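Long-range contacts in genome polyprotein (Rhinovirus C, PDB 6KU8), which probably cleaves the viral polyprotein as the 3C cysteine protease, a chymotrypsin-like peptidase captured here with the inhibitor rupintrivir: residues K140-T145 with G169-G174; G148-V153 with A162-G167. One frame throughout, in Å; residues are numbered along the deposited sequence.

Contact 1 (K140-T145 with G169-G174); sequences KYNYPT and GRVGYG. With AG7 (4-{2-(4-fluoro-benzyl)-6-methyl-5-[(5-methyl-isoxazole-3-carbonyl)-amino]-4-oxo-heptanoylamino}-5-(2-oxo-pyrrolidin-3-yl)-pentanoic acid ethyl ester), chain B.
Tyr141 and Gly172 form an antiparallel hydrogen-bonded pair that satisfies all four of their backbone donors and acceptors: Tyr141 N reaches Gly172 O at 3.0 Å, and the return bond from Gly172 N to Tyr141 O spans 2.9 Å and is close to straight (170°). The Tyr141 ring, with CG turned to a strained chi1 of 21°, lies back over the partner strand, and Gly172 O sits 3.6 Å above the centre of one ring face. Gly172 has no CB, and one there would collide with Tyr141 CE1. The phenol oxygen is hydrogen-bonded to His164 ND1. On the other face of the sheet, Lys140 bends across Val171, CD lying 4.0 Å from Val171 CB, and NZ donates to Asn142 OD1 at 3.1 Å, tilted from the carbonyl plane.

Beyond the strands, inverse gamma turns centred on Asn142 and Pro144 carry the chain to Thr145. One water donates to Thr145 O and to Val171 O, each at 2.8 Å, and accepts a weak bond from Gly169 N. Thr145 O also accepts from N17 of the inhibitor's lactam, while Thr145 OG1 donates to lactam O18 at 2.7 Å. Strand pairing and a bridging water thus hold a threonine that serves both polar ends of the lactam, consistent with an S1 pocket selective for glutamine.

Contact 2 (G148-V153 with A162-G167); sequences GQCGGV and AIHVGG. With AG7 (4-{2-(4-fluoro-benzyl)-6-methyl-5-[(5-methyl-isoxazole-3-carbonyl)-amino]-4-oxo-heptanoylamino}-5-(2-oxo-pyrrolidin-3-yl)-pentanoic acid ethyl ester), chain B.
Gly151 and Gly152 bind His164 through two backbone bonds, Gly151 N to His164 O and His164 N to Gly152 O, each 2.8 Å long, before Val153 pairs with Ile163 as an antiparallel non-hydrogen-bonded pair. In His164, chi1 of -176° puts CG anti to the backbone N, and the ring packs against the turn, CD2 3.7 Å from Gln149 O. Its NE2 donates to O18 of the inhibitor's lactam at 2.8 Å, nearly straight at 165°; held at both nitrogens, the ring is probably fixed in rotation.

Residues Gln149 to Gly152 make a type II beta turn closed by Gly152 N to Gln149 O, in the loop that probably forms the oxyanion hole of this chymotrypsin-like fold; Gly148 N donates to inhibitor O23 at 3.2 Å. Cys150, the likely nucleophile, probably works with His43 and Glu74. It lies against the inhibitor, with His43 also touching it, but SG is too close to the inhibitor in the model for finer detail to be trusted. Val165 and Gly166 form a classic beta bulge opposite Tyr173; just beyond it Gly167 N donates to O03 and Gly167 O accepts from N58, both at 3.3 Å.

Contact 2 is wholly buried near the middle of the chain, whereas contact 1 is only partly buried and lies farther out, with Asn142, Pro144, Gly169 and Arg170 exposed. Both reach the same antiparallel sheet, where strands 159-167 and 172-176 are neighbours, and contact 2 is nested within the loop closed by contact 1. They meet through the side chains of Tyr141 and His164 and through the backbone of Tyr173 and Gly166. Contact 1 mixes strand pairing with a water bridging its two segments; contact 2 relies on a glycine-rich turn against a strand. Thr145 OG1 and His164 NE2 both donate to lactam O18.

Contact 1 (K140-T145 with G169-G174)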
# COMPACT_ATOMS: atom_id res chain seq x y z
N LYS A 140 -4.01 -12.27 -2.88
CA LYS A 140 -5.24 -12.10 -3.65
C LYS A 140 -6.46 -12.20 -2.74
O LYS A 140 -6.47 -12.97 -1.78
CB LYS A 140 -5.34 -13.15 -4.77
CG LYS A 140 -6.51 -12.88 -5.76
CD LYS A 140 -7.54 -14.00 -5.83
CE LYS A 140 -7.62 -14.81 -4.57
NZ LYS A 140 -8.40 -16.08 -4.76
N TYR A 141 -7.48 -11.38 -3.05
CA TYR A 141 -8.73 -11.43 -2.31
C TYR A 141 -9.89 -11.42 -3.29
O TYR A 141 -9.85 -10.74 -4.32
CB TYR A 141 -8.85 -10.26 -1.29
CG TYR A 141 -7.97 -9.06 -1.60
CD1 TYR A 141 -8.49 -7.90 -2.16
CD2 TYR A 141 -6.60 -9.11 -1.35
CE1 TYR A 141 -7.66 -6.81 -2.46
CE2 TYR A 141 -5.78 -8.05 -1.66
CZ TYR A 141 -6.31 -6.90 -2.21
OH TYR A 141 -5.48 -5.84 -2.49
N ASN A 142 -10.93 -12.21 -2.97
CA ASN A 142 -12.12 -12.31 -3.82
C ASN A 142 -13.06 -11.15 -3.49
O ASN A 142 -14.08 -11.30 -2.82
CB ASN A 142 -12.81 -13.66 -3.62
CG ASN A 142 -11.91 -14.83 -4.00
OD1 ASN A 142 -11.20 -14.78 -5.01
ND2 ASN A 142 -11.94 -15.89 -3.21
N TYR A 143 -12.69 -9.97 -3.97
CA TYR A 143 -13.49 -8.77 -3.80
C TYR A 143 -13.32 -7.91 -5.05
O TYR A 143 -12.19 -7.77 -5.54
CB TYR A 143 -13.08 -7.99 -2.55
CG TYR A 143 -13.94 -6.77 -2.31
CD1 TYR A 143 -15.08 -6.83 -1.52
CD2 TYR A 143 -13.61 -5.56 -2.90
CE1 TYR A 143 -15.87 -5.71 -1.32
CE2 TYR A 143 -14.40 -4.44 -2.72
CZ TYR A 143 -15.52 -4.51 -1.93
OH TYR A 143 -16.28 -3.37 -1.75
N PRO A 144 -14.42 -7.31 -5.59
CA PRO A 144 -14.30 -6.53 -6.85
C PRO A 144 -13.80 -5.11 -6.61
O PRO A 144 -14.52 -4.11 -6.72
CB PRO A 144 -15.73 -6.58 -7.40
CG PRO A 144 -16.60 -6.70 -6.17
CD PRO A 144 -15.82 -7.56 -5.21
N THR A 145 -12.51 -5.01 -6.27
CA THR A 145 -11.89 -3.73 -6.04
C THR A 145 -11.95 -2.88 -7.32
O THR A 145 -12.04 -3.40 -8.43
CB THR A 145 -10.44 -3.92 -5.61
OG1 THR A 145 -9.76 -4.71 -6.59
CG2 THR A 145 -10.37 -4.66 -4.25
N GLY A 169 -11.77 -6.49 -11.88
CA GLY A 169 -13.21 -6.43 -11.78
C GLY A 169 -13.83 -7.51 -10.91
O GLY A 169 -14.96 -7.34 -10.45
N ARG A 170 -13.12 -8.60 -10.69
CA ARG A 170 -13.63 -9.69 -9.86
C ARG A 170 -12.80 -9.89 -8.59
O ARG A 170 -13.36 -10.13 -7.53
CB ARG A 170 -13.67 -11.00 -10.67
CG ARG A 170 -14.68 -11.01 -11.82
CD ARG A 170 -16.08 -10.81 -11.27
NE ARG A 170 -16.33 -11.81 -10.24
CZ ARG A 170 -17.03 -11.61 -9.12
NH1 ARG A 170 -17.57 -10.42 -8.86
NH2 ARG A 170 -17.18 -12.61 -8.26
N VAL A 171 -11.48 -9.79 -8.68
CA VAL A 171 -10.60 -9.99 -7.53
C VAL A 171 -9.67 -8.79 -7.40
O VAL A 171 -9.53 -7.98 -8.32
CB VAL A 171 -9.77 -11.28 -7.64
CG1 VAL A 171 -10.69 -12.51 -7.75
CG2 VAL A 171 -8.82 -11.17 -8.82
N GLY A 172 -9.01 -8.71 -6.25
CA GLY A 172 -8.01 -7.69 -6.01
C GLY A 172 -6.67 -8.33 -5.67
O GLY A 172 -6.62 -9.42 -5.11
N TYR A 173 -5.59 -7.64 -6.04
CA TYR A 173 -4.23 -8.08 -5.77
C TYR A 173 -3.58 -7.03 -4.87
O TYR A 173 -3.65 -5.83 -5.16
CB TYR A 173 -3.40 -8.23 -7.06
CG TYR A 173 -4.08 -9.04 -8.14
CD1 TYR A 173 -3.99 -10.42 -8.16
CD2 TYR A 173 -4.81 -8.42 -9.14
CE1 TYR A 173 -4.62 -11.17 -9.15
CE2 TYR A 173 -5.46 -9.15 -10.13
CZ TYR A 173 -5.36 -10.53 -10.13
OH TYR A 173 -5.98 -11.24 -11.12
N GLY A 174 -2.99 -7.49 -3.78
CA GLY A 174 -2.24 -6.62 -2.88
C GLY A 174 -0.77 -7.01 -2.89
O GLY A 174 -0.44 -8.19 -2.94
C01 AG7 B . -4.49 -2.99 -13.17
C02 AG7 B . -3.57 -1.78 -13.30
O03 AG7 B . -5.14 -3.27 -12.21
C04 AG7 B . -3.16 -1.15 -11.97
C05 AG7 B . -1.97 -0.29 -12.35
C06 AG7 B . -0.70 -1.15 -12.47
C07 AG7 B . -0.35 -2.01 -11.44
C08 AG7 B . 0.80 -2.78 -11.53
C09 AG7 B . 1.60 -2.71 -12.67
C10 AG7 B . 1.25 -1.86 -13.71
C11 AG7 B . 0.10 -1.08 -13.61
N12 AG7 B . -4.82 -0.32 -10.12
C13 AG7 B . -6.06 0.43 -9.83
C14 AG7 B . -6.93 -0.57 -9.08
C15 AG7 B . -7.49 -1.65 -10.08
C16 AG7 B . -8.68 -2.45 -9.35
N17 AG7 B . -9.64 -2.67 -10.23
O18 AG7 B . -8.68 -2.79 -8.21
C19 AG7 B . -5.99 1.77 -9.09
C20 AG7 B . -4.69 2.51 -9.42
C21 AG7 B . -5.21 3.46 -10.48
O22 AG7 B . -4.45 3.78 -11.60
O23 AG7 B . -6.31 3.88 -10.34
C47 AG7 B . -4.39 -0.36 -11.50
O48 AG7 B . -5.04 0.22 -12.31
C50 AG7 B . -5.14 4.62 -12.47
C53 AG7 B . -4.14 5.21 -13.46
C57 AG7 B . -4.47 -3.80 -14.45
N58 AG7 B . -5.15 -5.02 -14.26
C59 AG7 B . -4.67 -6.16 -14.94
O60 AG7 B . -3.73 -6.22 -15.67
C78 AG7 B . -5.21 -3.06 -15.57
C81 AG7 B . -5.04 -3.72 -16.94
F1 AG7 B . 2.72 -3.49 -12.76
C82 AG7 B . -6.69 -2.95 -15.21
C83 AG7 B . -9.24 -2.07 -11.57
C84 AG7 B . -8.03 -1.11 -11.19
C1 AG7 B . -5.57 -7.30 -14.62
O HOH W 1 -11.32 -5.99 -9.17

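Contact 2 (G148-V153 with A162-G167)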
# COMPACT_ATOMS: atom_id res chain seq x y z
N GLY A 148 -8.86 3.57 -8.46
CA GLY A 148 -8.84 4.59 -7.44
C GLY A 148 -8.62 4.08 -6.03
O GLY A 148 -8.38 4.89 -5.13
N GLN A 149 -8.67 2.77 -5.80
CA GLN A 149 -8.42 2.22 -4.49
C GLN A 149 -6.97 1.79 -4.29
O GLN A 149 -6.64 1.25 -3.24
CB GLN A 149 -9.36 1.03 -4.24
CG GLN A 149 -10.82 1.45 -4.23
CD GLN A 149 -11.75 0.28 -4.11
OE1 GLN A 149 -11.36 -0.87 -4.37
NE2 GLN A 149 -12.99 0.55 -3.71
N CYS A 150 -6.10 2.04 -5.27
CA CYS A 150 -4.71 1.62 -5.10
C CYS A 150 -4.06 2.38 -3.95
O CYS A 150 -4.38 3.54 -3.67
CB CYS A 150 -3.92 1.82 -6.39
SG CYS A 150 -4.15 0.41 -7.49
N GLY A 151 -3.10 1.71 -3.32
CA GLY A 151 -2.49 2.17 -2.10
C GLY A 151 -3.30 1.87 -0.87
O GLY A 151 -2.75 1.87 0.24
N GLY A 152 -4.60 1.58 -1.01
CA GLY A 152 -5.41 1.23 0.13
C GLY A 152 -4.71 0.18 0.97
O GLY A 152 -4.03 -0.69 0.43
N VAL A 153 -4.89 0.24 2.26
CA VAL A 153 -4.29 -0.70 3.16
C VAL A 153 -5.14 -1.97 3.31
O VAL A 153 -6.31 -1.89 3.42
CB VAL A 153 -4.09 -0.08 4.56
CG1 VAL A 153 -3.33 -1.03 5.43
CG2 VAL A 153 -3.41 1.26 4.52
N ALA A 162 -0.83 -5.71 3.40
CA ALA A 162 -0.57 -5.40 2.00
C ALA A 162 -1.06 -3.99 1.70
O ALA A 162 -1.80 -3.40 2.49
CB ALA A 162 -1.25 -6.41 1.05
N ILE A 163 -0.62 -3.45 0.56
CA ILE A 163 -1.27 -2.30 -0.06
C ILE A 163 -1.89 -2.77 -1.37
O ILE A 163 -1.32 -3.60 -2.09
CB ILE A 163 -0.31 -1.12 -0.28
CG1 ILE A 163 0.80 -1.51 -1.27
CG2 ILE A 163 0.21 -0.61 1.10
CD1 ILE A 163 1.66 -0.33 -1.74
N HIS A 164 -3.07 -2.25 -1.66
CA HIS A 164 -3.81 -2.66 -2.85
C HIS A 164 -3.12 -2.13 -4.10
O HIS A 164 -2.80 -0.94 -4.17
CB HIS A 164 -5.24 -2.14 -2.79
CG HIS A 164 -6.06 -2.62 -3.94
ND1 HIS A 164 -6.45 -3.93 -4.05
CD2 HIS A 164 -6.48 -1.99 -5.06
CE1 HIS A 164 -7.12 -4.09 -5.18
NE2 HIS A 164 -7.14 -2.93 -5.82
N VAL A 165 -2.92 -2.99 -5.11
CA VAL A 165 -2.18 -2.53 -6.28
C VAL A 165 -2.84 -2.90 -7.62
O VAL A 165 -2.46 -2.35 -8.66
CB VAL A 165 -0.72 -3.03 -6.26
CG1 VAL A 165 0.05 -2.41 -5.10
CG2 VAL A 165 -0.67 -4.57 -6.23
N GLY A 166 -3.83 -3.79 -7.62
CA GLY A 166 -4.50 -4.08 -8.88
C GLY A 166 -5.74 -4.92 -8.72
O GLY A 166 -6.11 -5.34 -7.61
N GLY A 167 -6.42 -5.14 -9.84
CA GLY A 167 -7.61 -5.98 -9.86
C GLY A 167 -8.11 -6.14 -11.28
O GLY A 167 -7.64 -5.48 -12.21
C01 AG7 B . -4.49 -2.99 -13.17
C02 AG7 B . -3.57 -1.78 -13.30
O03 AG7 B . -5.14 -3.27 -12.21
C04 AG7 B . -3.16 -1.15 -11.97
C05 AG7 B . -1.97 -0.29 -12.35
C06 AG7 B . -0.70 -1.15 -12.47
C07 AG7 B . -0.35 -2.01 -11.44
C08 AG7 B . 0.80 -2.78 -11.53
C09 AG7 B . 1.60 -2.71 -12.67
C10 AG7 B . 1.25 -1.86 -13.71
C11 AG7 B . 0.10 -1.08 -13.61
N12 AG7 B . -4.82 -0.32 -10.12
C13 AG7 B . -6.06 0.43 -9.83
C14 AG7 B . -6.93 -0.57 -9.08
C15 AG7 B . -7.49 -1.65 -10.08
C16 AG7 B . -8.68 -2.45 -9.35
N17 AG7 B . -9.64 -2.67 -10.23
O18 AG7 B . -8.68 -2.79 -8.21
C19 AG7 B . -5.99 1.77 -9.09
C20 AG7 B . -4.69 2.51 -9.42
C21 AG7 B . -5.21 3.46 -10.48
O22 AG7 B . -4.45 3.78 -11.60
O23 AG7 B . -6.31 3.88 -10.34
C47 AG7 B . -4.39 -0.36 -11.50
O48 AG7 B . -5.04 0.22 -12.31
C50 AG7 B . -5.14 4.62 -12.47
C53 AG7 B . -4.14 5.21 -13.46
C57 AG7 B . -4.47 -3.80 -14.45
N58 AG7 B . -5.15 -5.02 -14.26
C59 AG7 B . -4.67 -6.16 -14.94
O60 AG7 B . -3.73 -6.22 -15.67
C78 AG7 B . -5.21 -3.06 -15.57
C81 AG7 B . -5.04 -3.72 -16.94
F1 AG7 B . 2.72 -3.49 -12.76
C82 AG7 B . -6.69 -2.95 -15.21
C83 AG7 B . -9.24 -2.07 -11.57
C84 AG7 B . -8.03 -1.11 -11.19
C1 AG7 B . -5.57 -7.30 -14.62